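Local coordinates for protein aldehyde dehydrogenase (Staphylococcus aureus, PDB 6K10) that oxidises the aldehyde 4,4'-diaponeurosporen-4-al to 4,4'-diaponeurosporenoic acid, using NAD+, on the route to the protective carotenoid staphyloxanthin, at residues L59-E65 against T245-Q249; Y289-L295 against E322-P327; R300-L305 against E342-I348. The protein carries 1 engineered substitution. One frame throughout, in Å; residues are numbered along the deposited sequence.

Contact 1 (L59-E65 against T245-Q249)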
loop_
_atom_site.group_PDB
_atom_site.type_symbol
_atom_site.label_atom_id
_atom_site.label_comp_id
_atom_site.label_asym_id
_atom_site.label_seq_id
_atom_site.Cartn_x
_atom_site.Cartn_y
_atom_site.Cartn_z
ATOM N N LEU A 59 2.382 -32.536 -6.086
ATOM C CA LEU A 59 2.660 -31.763 -7.291
ATOM C C LEU A 59 3.672 -32.432 -8.214
ATOM O O LEU A 59 4.055 -31.836 -9.229
ATOM C CB LEU A 59 3.154 -30.362 -6.916
ATOM C CG LEU A 59 2.124 -29.401 -6.318
ATOM C CD1 LEU A 59 2.803 -28.160 -5.761
ATOM C CD2 LEU A 59 1.088 -29.022 -7.360
ATOM N N GLY A 60 4.117 -33.646 -7.897
ATOM C CA GLY A 60 5.170 -34.272 -8.679
ATOM C C GLY A 60 6.456 -33.481 -8.693
ATOM O O GLY A 60 7.240 -33.596 -9.642
ATOM N N LYS A 61 6.696 -32.679 -7.660
ATOM C CA LYS A 61 7.813 -31.743 -7.657
ATOM C C LYS A 61 9.094 -32.454 -7.241
ATOM O O LYS A 61 9.196 -32.964 -6.120
ATOM C CB LYS A 61 7.513 -30.571 -6.727
ATOM C CG LYS A 61 8.426 -29.375 -6.933
ATOM C CD LYS A 61 7.922 -28.163 -6.165
ATOM C CE LYS A 61 6.543 -27.744 -6.652
ATOM N NZ LYS A 61 6.323 -26.272 -6.537
ATOM N N ASN A 62 10.070 -32.480 -8.146
ATOM C CA ASN A 62 11.361 -33.085 -7.858
ATOM C C ASN A 62 12.121 -32.257 -6.824
ATOM O O ASN A 62 11.884 -31.060 -6.648
ATOM C CB ASN A 62 12.177 -33.229 -9.145
ATOM C CG ASN A 62 12.650 -31.897 -9.697
ATOM O OD1 ASN A 62 13.646 -31.338 -9.239
ATOM N ND2 ASN A 62 11.933 -31.381 -10.692
ATOM N N LYS A 63 13.057 -32.917 -6.136
ATOM C CA LYS A 63 13.680 -32.304 -4.967
ATOM C C LYS A 63 14.565 -31.116 -5.331
ATOM O O LYS A 63 14.718 -30.196 -4.519
ATOM C CB LYS A 63 14.475 -33.352 -4.187
ATOM C CG LYS A 63 15.625 -33.978 -4.948
ATOM C CD LYS A 63 16.169 -35.184 -4.197
ATOM N N VAL A 64 15.158 -31.108 -6.526
ATOM C CA VAL A 64 15.945 -29.947 -6.943
ATOM C C VAL A 64 15.039 -28.734 -7.104
ATOM O O VAL A 64 15.304 -27.655 -6.558
ATOM C CB VAL A 64 16.715 -30.252 -8.239
ATOM C CG1 VAL A 64 17.403 -28.994 -8.755
ATOM C CG2 VAL A 64 17.729 -31.361 -8.004
ATOM N N GLU A 65 13.949 -28.898 -7.854
ATOM C CA GLU A 65 13.005 -27.803 -8.042
ATOM C C GLU A 65 12.355 -27.402 -6.724
ATOM O O GLU A 65 12.160 -26.212 -6.456
ATOM C CB GLU A 65 11.944 -28.212 -9.063
ATOM C CG GLU A 65 11.383 -27.068 -9.880
ATOM C CD GLU A 65 10.226 -27.506 -10.753
ATOM O OE1 GLU A 65 10.463 -27.836 -11.934
ATOM O OE2 GLU A 65 9.081 -27.524 -10.256
ATOM N N THR A 245 8.990 -25.218 -15.612
ATOM C CA THR A 245 9.115 -25.368 -14.170
ATOM C C THR A 245 7.726 -25.480 -13.551
ATOM O O THR A 245 6.811 -24.733 -13.911
ATOM C CB THR A 245 9.869 -24.172 -13.579
ATOM O OG1 THR A 245 11.246 -24.226 -13.974
ATOM C CG2 THR A 245 9.777 -24.162 -12.057
ATOM N N ASN A 246 7.567 -26.435 -12.632
ATOM C CA ASN A 246 6.296 -26.688 -11.943
ATOM C C ASN A 246 5.172 -27.013 -12.923
ATOM O O ASN A 246 3.997 -26.771 -12.636
ATOM C CB ASN A 246 5.899 -25.510 -11.047
ATOM C CG ASN A 246 4.981 -25.925 -9.909
ATOM O OD1 ASN A 246 5.006 -27.072 -9.461
ATOM N ND2 ASN A 246 4.161 -24.990 -9.442
ATOM N N ALA A 247 5.530 -27.564 -14.085
ATOM C CA ALA A 247 4.568 -27.932 -15.126
ATOM C C ALA A 247 3.686 -26.748 -15.519
ATOM O O ALA A 247 2.500 -26.900 -15.814
ATOM C CB ALA A 247 3.714 -29.126 -14.692
ATOM N N GLY A 248 4.268 -25.551 -15.515
ATOM C CA GLY A 248 3.549 -24.363 -15.927
ATOM C C GLY A 248 2.646 -23.747 -14.883
ATOM O O GLY A 248 1.991 -22.739 -15.176
ATOM N N GLN A 249 2.596 -24.304 -13.677
ATOM C CA GLN A 249 1.685 -23.825 -12.639
ATOM C C GLN A 249 2.363 -22.705 -11.843
ATOM O O GLN A 249 2.701 -22.834 -10.666
ATOM C CB GLN A 249 1.248 -24.988 -11.758
ATOM C CG GLN A 249 0.612 -26.110 -12.578
ATOM C CD GLN A 249 0.404 -27.391 -11.797
ATOM O OE1 GLN A 249 -0.728 -27.768 -11.492
ATOM N NE2 GLN A 249 1.497 -28.078 -11.484
HETATM O O HOH W 1 5.270 -29.720 -10.215
HETATM O O HOH W 2 8.401 -29.166 -13.851
HETATM O O HOH W 3 12.280 -26.659 -13.424
#
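Charged side chains make the direct bonds here. The carboxylate of E65 reaches the amide N246 N with both oxygens, OE2 at 3.0 Å and OE1 at 3.3 Å; each bond is weak, but a long acidic side chain can grip a loop amide in this way. N246 OD1 accepts a further weak bond from K61 NZ, 3.3 Å away. That ammonium is chiefly engaged elsewhere, in a salt bridge with E70 and a cation-pi contact with Y123.

Waters bridge the segments as well. One molecule donates to L59 O (2.6 Å) and N246 OD1 (2.8 Å); another donates to E65 OE1 (2.6 Å) and T245 OG1 (2.7 Å).

Van der Waals contact is slight: E65 CD lies 3.6 Å from T245 CG2, and the L59 methyl CD2 is 4.3 Å from Q249 NE2.

Each segment also holds its own shape. G60 leaves helix 48-59 with positive phi, a turn that a residue without a side chain makes easily, and N62 caps helix 63-89 through OD1, 2.8 Å from E65 N. Across from it, N246, A247 and G248 all take positive phi. Q249 NE2 to N246 O (3.0 Å) and N246 ND2 to Q249 O (2.9 Å) brace that tight turn, and asparagine tolerates such angles well.

The turn leads to S251, the engineered residue at the predicted active-site position. N122, bonded to both N246 and Q249, probably corresponds to the asparagine lining the oxyanion hole in relatives, consistent with this being the family's nucleophile loop, met here by the link between helices 48-59 and 63-89.

Contact 2 (Y289-L295 against E322-P327)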
loop_
_atom_site.group_PDB
_atom_site.type_symbol
_atom_site.label_atom_id
_atom_site.label_comp_id
_atom_site.label_asym_id
_atom_site.label_seq_id
_atom_site.Cartn_x
_atom_site.Cartn_y
_atom_site.Cartn_z
ATOM N N TYR A 289 10.474 -33.109 -14.216
ATOM C CA TYR A 289 9.253 -32.512 -14.730
ATOM C C TYR A 289 8.083 -32.870 -13.829
ATOM O O TYR A 289 7.931 -34.027 -13.424
ATOM C CB TYR A 289 8.994 -32.974 -16.166
ATOM C CG TYR A 289 7.795 -32.324 -16.802
ATOM C CD1 TYR A 289 7.763 -30.954 -17.023
ATOM C CD2 TYR A 289 6.700 -33.080 -17.191
ATOM C CE1 TYR A 289 6.668 -30.354 -17.606
ATOM C CE2 TYR A 289 5.605 -32.492 -17.774
ATOM C CZ TYR A 289 5.593 -31.131 -17.979
ATOM O OH TYR A 289 4.497 -30.553 -18.562
ATOM N N GLY A 290 7.251 -31.871 -13.527
ATOM C CA GLY A 290 6.206 -32.002 -12.535
ATOM C C GLY A 290 4.891 -32.495 -13.109
ATOM O O GLY A 290 4.785 -32.885 -14.274
ATOM N N ARG A 291 3.866 -32.472 -12.256
ATOM C CA ARG A 291 2.543 -32.980 -12.586
ATOM C C ARG A 291 1.480 -31.970 -12.167
ATOM O O ARG A 291 1.735 -31.058 -11.377
ATOM C CB ARG A 291 2.274 -34.328 -11.899
ATOM C CG ARG A 291 3.246 -35.433 -12.286
ATOM C CD ARG A 291 3.052 -35.840 -13.733
ATOM N NE ARG A 291 3.880 -36.982 -14.116
ATOM C CZ ARG A 291 5.114 -36.882 -14.600
ATOM N NH1 ARG A 291 5.672 -35.690 -14.763
ATOM N NH2 ARG A 291 5.789 -37.977 -14.926
ATOM N N ILE A 292 0.273 -32.158 -12.696
ATOM C CA ILE A 292 -0.838 -31.254 -12.413
ATOM C C ILE A 292 -1.395 -31.552 -11.025
ATOM O O ILE A 292 -1.424 -32.705 -10.580
ATOM C CB ILE A 292 -1.915 -31.377 -13.510
ATOM C CG1 ILE A 292 -1.278 -31.228 -14.895
ATOM C CG2 ILE A 292 -2.996 -30.325 -13.328
ATOM C CD1 ILE A 292 -0.476 -29.945 -15.071
ATOM N N VAL A 293 -1.855 -30.501 -10.336
ATOM C CA VAL A 293 -2.145 -30.601 -8.904
ATOM C C VAL A 293 -3.246 -31.620 -8.626
ATOM O O VAL A 293 -3.129 -32.437 -7.704
ATOM C CB VAL A 293 -2.500 -29.217 -8.326
ATOM C CG1 VAL A 293 -3.685 -28.593 -9.062
ATOM C CG2 VAL A 293 -2.788 -29.322 -6.831
ATOM N N ASN A 294 -4.332 -31.589 -9.398
ATOM C CA ASN A 294 -5.465 -32.466 -9.137
ATOM C C ASN A 294 -6.198 -32.754 -10.442
ATOM O O ASN A 294 -5.849 -32.235 -11.506
ATOM C CB ASN A 294 -6.394 -31.868 -8.067
ATOM C CG ASN A 294 -7.124 -30.615 -8.535
ATOM O OD1 ASN A 294 -6.915 -30.123 -9.645
ATOM N ND2 ASN A 294 -7.989 -30.090 -7.675
ATOM N N LEU A 295 -7.232 -33.594 -10.346
ATOM C CA LEU A 295 -7.953 -34.029 -11.539
ATOM C C LEU A 295 -8.761 -32.902 -12.165
ATOM O O LEU A 295 -8.940 -32.882 -13.389
ATOM C CB LEU A 295 -8.862 -35.208 -11.196
ATOM C CG LEU A 295 -8.121 -36.540 -11.093
ATOM C CD1 LEU A 295 -9.044 -37.631 -10.582
ATOM C CD2 LEU A 295 -7.524 -36.920 -12.445
ATOM N N GLU A 322 -1.361 -40.360 -13.869
ATOM C CA GLU A 322 -0.274 -39.625 -13.240
ATOM C C GLU A 322 -0.566 -38.137 -13.130
ATOM O O GLU A 322 0.285 -37.387 -12.638
ATOM C CB GLU A 322 1.027 -39.834 -14.025
ATOM C CG GLU A 322 1.861 -41.017 -13.572
ATOM C CD GLU A 322 3.159 -41.135 -14.348
ATOM O OE1 GLU A 322 3.889 -40.126 -14.448
ATOM O OE2 GLU A 322 3.448 -42.236 -14.861
ATOM N N ARG A 323 -1.750 -37.696 -13.563
ATOM C CA ARG A 323 -2.049 -36.275 -13.739
ATOM C C ARG A 323 -0.947 -35.602 -14.552
ATOM O O ARG A 323 -0.477 -34.508 -14.232
ATOM C CB ARG A 323 -2.271 -35.584 -12.392
ATOM C CG ARG A 323 -3.358 -36.253 -11.559
ATOM C CD ARG A 323 -3.836 -35.378 -10.414
ATOM N NE ARG A 323 -2.744 -34.866 -9.593
ATOM C CZ ARG A 323 -2.321 -35.443 -8.473
ATOM N NH1 ARG A 323 -1.323 -34.908 -7.785
ATOM N NH2 ARG A 323 -2.895 -36.558 -8.041
ATOM N N TYR A 324 -0.538 -36.277 -15.620
ATOM C CA TYR A 324 0.591 -35.873 -16.444
ATOM C C TYR A 324 0.105 -35.175 -17.703
ATOM O O TYR A 324 -0.830 -35.645 -18.361
ATOM C CB TYR A 324 1.440 -37.087 -16.824
ATOM C CG TYR A 324 2.414 -36.825 -17.949
ATOM C CD1 TYR A 324 3.563 -36.075 -17.739
ATOM C CD2 TYR A 324 2.182 -37.328 -19.223
ATOM C CE1 TYR A 324 4.456 -35.834 -18.766
ATOM C CE2 TYR A 324 3.070 -37.094 -20.256
ATOM C CZ TYR A 324 4.205 -36.345 -20.021
ATOM O OH TYR A 324 5.098 -36.105 -21.043
ATOM N N ILE A 325 0.745 -34.059 -18.039
ATOM C CA ILE A 325 0.524 -33.376 -19.306
ATOM C C ILE A 325 1.881 -33.002 -19.880
ATOM O O ILE A 325 2.672 -32.316 -19.221
ATOM C CB ILE A 325 -0.370 -32.137 -19.156
ATOM C CG1 ILE A 325 -1.760 -32.569 -18.692
ATOM C CG2 ILE A 325 -0.458 -31.384 -20.476
ATOM C CD1 ILE A 325 -2.754 -31.469 -18.655
ATOM N N GLU A 326 2.148 -33.464 -21.096
ATOM C CA GLU A 326 3.420 -33.221 -21.752
ATOM C C GLU A 326 3.572 -31.741 -22.102
ATOM O O GLU A 326 2.584 -31.062 -22.394
ATOM C CB GLU A 326 3.508 -34.070 -23.019
ATOM C CG GLU A 326 4.853 -34.072 -23.712
ATOM C CD GLU A 326 4.828 -34.858 -25.009
ATOM O OE1 GLU A 326 5.914 -35.215 -25.511
ATOM O OE2 GLU A 326 3.722 -35.116 -25.528
ATOM N N PRO A 327 4.796 -31.212 -22.061
ATOM C CA PRO A 327 5.033 -29.871 -22.604
ATOM C C PRO A 327 4.520 -29.772 -24.031
ATOM O O PRO A 327 4.861 -30.586 -24.891
ATOM C CB PRO A 327 6.556 -29.733 -22.535
ATOM C CG PRO A 327 6.928 -30.546 -21.353
ATOM C CD PRO A 327 5.986 -31.733 -21.363
HETATM O O HOH W 4 2.710 -32.716 -16.095
#
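R323 is the largest projection, and it fits beneath the bend of I292-L295. Its NE points at I292 O, 2.7 Å away, in a well-aligned hydrogen bond, while CD presses on the backbone at N294 C (3.5 Å) and CG meets L295 CD2 at 4.3 Å. Arginine suits this hollow because its aliphatic stem lies against the chain and its NE meets the I292 carbonyl, while V293 O lies over one face of the guanidinium without a hydrogen bond. The two backbones come together beside it, where I292 N donates to R323 O at 2.9 Å.

R323 belongs to a G1 beta bulge: R323 and Y324 both face one residue of the antiparallel strand 318-319, and R323 has the positive phi of that position. The bulge opens strand 324-330, an element of the sheet in this family's catalytic domain.

Further along, R291 lies beside Y324, whose CD1 sits over one face of the guanidinium, 3.6 Å from R291 CZ, and R291 NH2 forms a salt bridge with E322 OE1 at 2.9 Å. Y289 then plugs the gap between Y324 and P327: its CE2 is 3.7 Å from Y324 CE1, its CZ 3.5 Å from P327 CD, and its OH donates to I325 O at 2.6 Å. A water bridges G290 O (2.8 Å) and I325 N (3.1 Å). I292 CG1 touches I325 CD1 at 4.0 Å, and L301 of helix 295-307 packs on both isoleucines.

Contact 3 (R300-L305 against E342-I348)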
loop_
_atom_site.group_PDB
_atom_site.type_symbol
_atom_site.label_atom_id
_atom_site.label_comp_id
_atom_site.label_asym_id
_atom_site.label_seq_id
_atom_site.Cartn_x
_atom_site.Cartn_y
_atom_site.Cartn_z
ATOM N N ARG A 300 -9.229 -29.519 -16.836
ATOM C CA ARG A 300 -9.244 -28.171 -17.392
ATOM C C ARG A 300 -8.211 -28.032 -18.502
ATOM O O ARG A 300 -8.483 -27.427 -19.546
ATOM C CB ARG A 300 -8.979 -27.149 -16.287
ATOM C CG ARG A 300 -8.909 -25.713 -16.770
ATOM C CD ARG A 300 -8.588 -24.765 -15.624
ATOM N NE ARG A 300 -7.265 -25.006 -15.055
ATOM C CZ ARG A 300 -6.127 -24.587 -15.601
ATOM N NH1 ARG A 300 -4.969 -24.851 -15.010
ATOM N NH2 ARG A 300 -6.143 -23.909 -16.741
ATOM N N LEU A 301 -7.027 -28.610 -18.304
ATOM C CA LEU A 301 -5.947 -28.450 -19.270
ATOM C C LEU A 301 -6.084 -29.411 -20.449
ATOM O O LEU A 301 -5.746 -29.048 -21.581
ATOM C CB LEU A 301 -4.599 -28.632 -18.574
ATOM C CG LEU A 301 -4.136 -27.490 -17.668
ATOM C CD1 LEU A 301 -3.054 -27.965 -16.711
ATOM C CD2 LEU A 301 -3.631 -26.331 -18.513
ATOM N N THR A 302 -6.569 -30.637 -20.216
ATOM C CA THR A 302 -6.800 -31.537 -21.343
ATOM C C THR A 302 -7.978 -31.074 -22.190
ATOM O O THR A 302 -8.012 -31.335 -23.398
ATOM C CB THR A 302 -7.027 -32.975 -20.866
ATOM O OG1 THR A 302 -8.202 -33.044 -20.050
ATOM C CG2 THR A 302 -5.826 -33.478 -20.078
ATOM N N SER A 303 -8.949 -30.389 -21.581
ATOM C CA SER A 303 -9.993 -29.745 -22.370
ATOM C C SER A 303 -9.396 -28.685 -23.288
ATOM O O SER A 303 -9.782 -28.574 -24.458
ATOM C CB SER A 303 -11.050 -29.133 -21.450
ATOM O OG SER A 303 -12.156 -28.647 -22.191
ATOM N N LEU A 304 -8.440 -27.905 -22.778
ATOM C CA LEU A 304 -7.760 -26.921 -23.614
ATOM C C LEU A 304 -6.938 -27.597 -24.706
ATOM O O LEU A 304 -6.892 -27.114 -25.843
ATOM C CB LEU A 304 -6.878 -26.022 -22.747
ATOM C CG LEU A 304 -7.642 -25.017 -21.881
ATOM C CD1 LEU A 304 -6.767 -24.487 -20.756
ATOM C CD2 LEU A 304 -8.151 -23.869 -22.739
ATOM N N LEU A 305 -6.276 -28.712 -24.377
ATOM C CA LEU A 305 -5.565 -29.485 -25.393
ATOM C C LEU A 305 -6.510 -29.916 -26.506
ATOM O O LEU A 305 -6.180 -29.817 -27.693
ATOM C CB LEU A 305 -4.908 -30.715 -24.764
ATOM C CG LEU A 305 -3.534 -30.626 -24.101
ATOM C CD1 LEU A 305 -3.142 -31.995 -23.562
ATOM C CD2 LEU A 305 -2.489 -30.120 -25.082
ATOM N N GLU A 342 -8.236 -17.807 -21.094
ATOM C CA GLU A 342 -8.056 -18.057 -19.672
ATOM C C GLU A 342 -6.571 -18.157 -19.357
ATOM O O GLU A 342 -5.759 -18.490 -20.224
ATOM C CB GLU A 342 -8.776 -19.347 -19.233
ATOM C CG GLU A 342 -8.211 -20.624 -19.851
ATOM C CD GLU A 342 -8.836 -21.888 -19.279
ATOM O OE1 GLU A 342 -9.831 -22.376 -19.859
ATOM O OE2 GLU A 342 -8.332 -22.398 -18.254
ATOM N N GLU A 343 -6.223 -17.848 -18.109
ATOM C CA GLU A 343 -4.872 -18.114 -17.632
ATOM C C GLU A 343 -4.613 -19.612 -17.693
ATOM O O GLU A 343 -5.333 -20.401 -17.073
ATOM C CB GLU A 343 -4.693 -17.586 -16.208
ATOM C CG GLU A 343 -3.306 -17.833 -15.618
ATOM C CD GLU A 343 -3.074 -17.081 -14.316
ATOM O OE1 GLU A 343 -4.020 -16.430 -13.823
ATOM O OE2 GLU A 343 -1.941 -17.132 -13.790
ATOM N N ILE A 344 -3.594 -20.004 -18.456
ATOM C CA ILE A 344 -3.381 -21.420 -18.741
ATOM C C ILE A 344 -2.983 -22.170 -17.476
ATOM O O ILE A 344 -3.568 -23.208 -17.144
ATOM C CB ILE A 344 -2.335 -21.583 -19.855
ATOM C CG1 ILE A 344 -2.819 -20.865 -21.114
ATOM C CG2 ILE A 344 -2.067 -23.051 -20.132
ATOM C CD1 ILE A 344 -1.783 -20.762 -22.183
ATOM N N PHE A 345 -1.991 -21.653 -16.752
ATOM C CA PHE A 345 -1.515 -22.257 -15.509
ATOM C C PHE A 345 -1.192 -23.735 -15.719
ATOM O O PHE A 345 -1.581 -24.606 -14.938
ATOM C CB PHE A 345 -2.534 -22.065 -14.384
ATOM C CG PHE A 345 -1.929 -21.615 -13.085
ATOM C CD1 PHE A 345 -1.468 -20.318 -12.934
ATOM C CD2 PHE A 345 -1.834 -22.484 -12.012
ATOM C CE1 PHE A 345 -0.915 -19.897 -11.738
ATOM C CE2 PHE A 345 -1.282 -22.070 -10.812
ATOM C CZ PHE A 345 -0.821 -20.775 -10.676
ATOM N N GLY A 346 -0.487 -24.012 -16.812
ATOM C CA GLY A 346 -0.144 -25.359 -17.192
ATOM C C GLY A 346 0.861 -25.375 -18.325
ATOM O O GLY A 346 1.249 -24.328 -18.852
ATOM N N PRO A 347 1.295 -26.573 -18.736
ATOM C CA PRO A 347 2.390 -26.711 -19.706
ATOM C C PRO A 347 1.932 -26.656 -21.163
ATOM O O PRO A 347 2.364 -27.457 -22.000
ATOM C CB PRO A 347 2.979 -28.072 -19.354
ATOM C CG PRO A 347 1.782 -28.863 -18.915
ATOM C CD PRO A 347 0.828 -27.888 -18.257
ATOM N N ILE A 348 1.048 -25.715 -21.474
ATOM C CA ILE A 348 0.625 -25.439 -22.840
ATOM C C ILE A 348 1.101 -24.038 -23.191
ATOM O O ILE A 348 0.799 -23.078 -22.472
ATOM C CB ILE A 348 -0.901 -25.557 -22.999
ATOM C CG1 ILE A 348 -1.389 -26.918 -22.503
ATOM C CG2 ILE A 348 -1.291 -25.351 -24.451
ATOM C CD1 ILE A 348 -2.894 -27.081 -22.552
HETATM O O HOH W 5 -2.915 -26.273 -12.997
#
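This is a buried contact between helix 295-307 and the loop that runs into strand 348-354, with an arginine anchor at one end and a leucine-isoleucine cluster at the other. The side chain of R300 runs out straight through chi1 and chi2 and then turns at chi3 (p), bringing its guanidinium to the loop, where NH2 forms a salt bridge with E342 OE2 (3.1 Å) and a hydrogen bond to I344 O (2.7 Å). NH1 donates to the same I344 O at 3.0 Å, so one carbonyl is held by two nitrogens; a planar, multi-donor group is well suited to this.

The next residue, L301, fills the hollow of the loop. Its CD2 lies 4.0 Å from I344 CG2 and 3.9 Å from G346 CA; a beta carbon on G346 would collide with that methyl. I348 CD1 in turn packs against L304 CB at 4.1 Å and L305 CG at 3.9 Å, branched aliphatics closing the interior.

E342-P347 spells EEIFGP, the signature loop of aldehyde dehydrogenases, which in relatives lines the nicotinamide end of the NAD cleft. Consistent with that, the side chain of F345 lies about 4 Å from that of the engineered S251 at the predicted active site.

Contact 1 closes before contact 2 opens, whereas contacts 2 and 3 interleave: 289-295, 300-305, 322-327, then 342-348. Helix 295-307 begins at the end of one segment of contact 2 and carries one of contact 3, while their other segments lead into the neighbouring parallel strands 324-330 and 348-354. The centre of contact 2 lies about 10 Å from that of contact 1 and about 11 Å from that of contact 3; contacts 1 and 3 are about 16 Å apart, centre to centre. Q249 NE2 meets R291 O at 3.0 Å, and A247 O meets P347 CD at 3.1 Å. Contact 1 ties the loop before the predicted active-site residue to the N-terminal helices; contacts 2 and 3 continue to helix 295-307 and the strands.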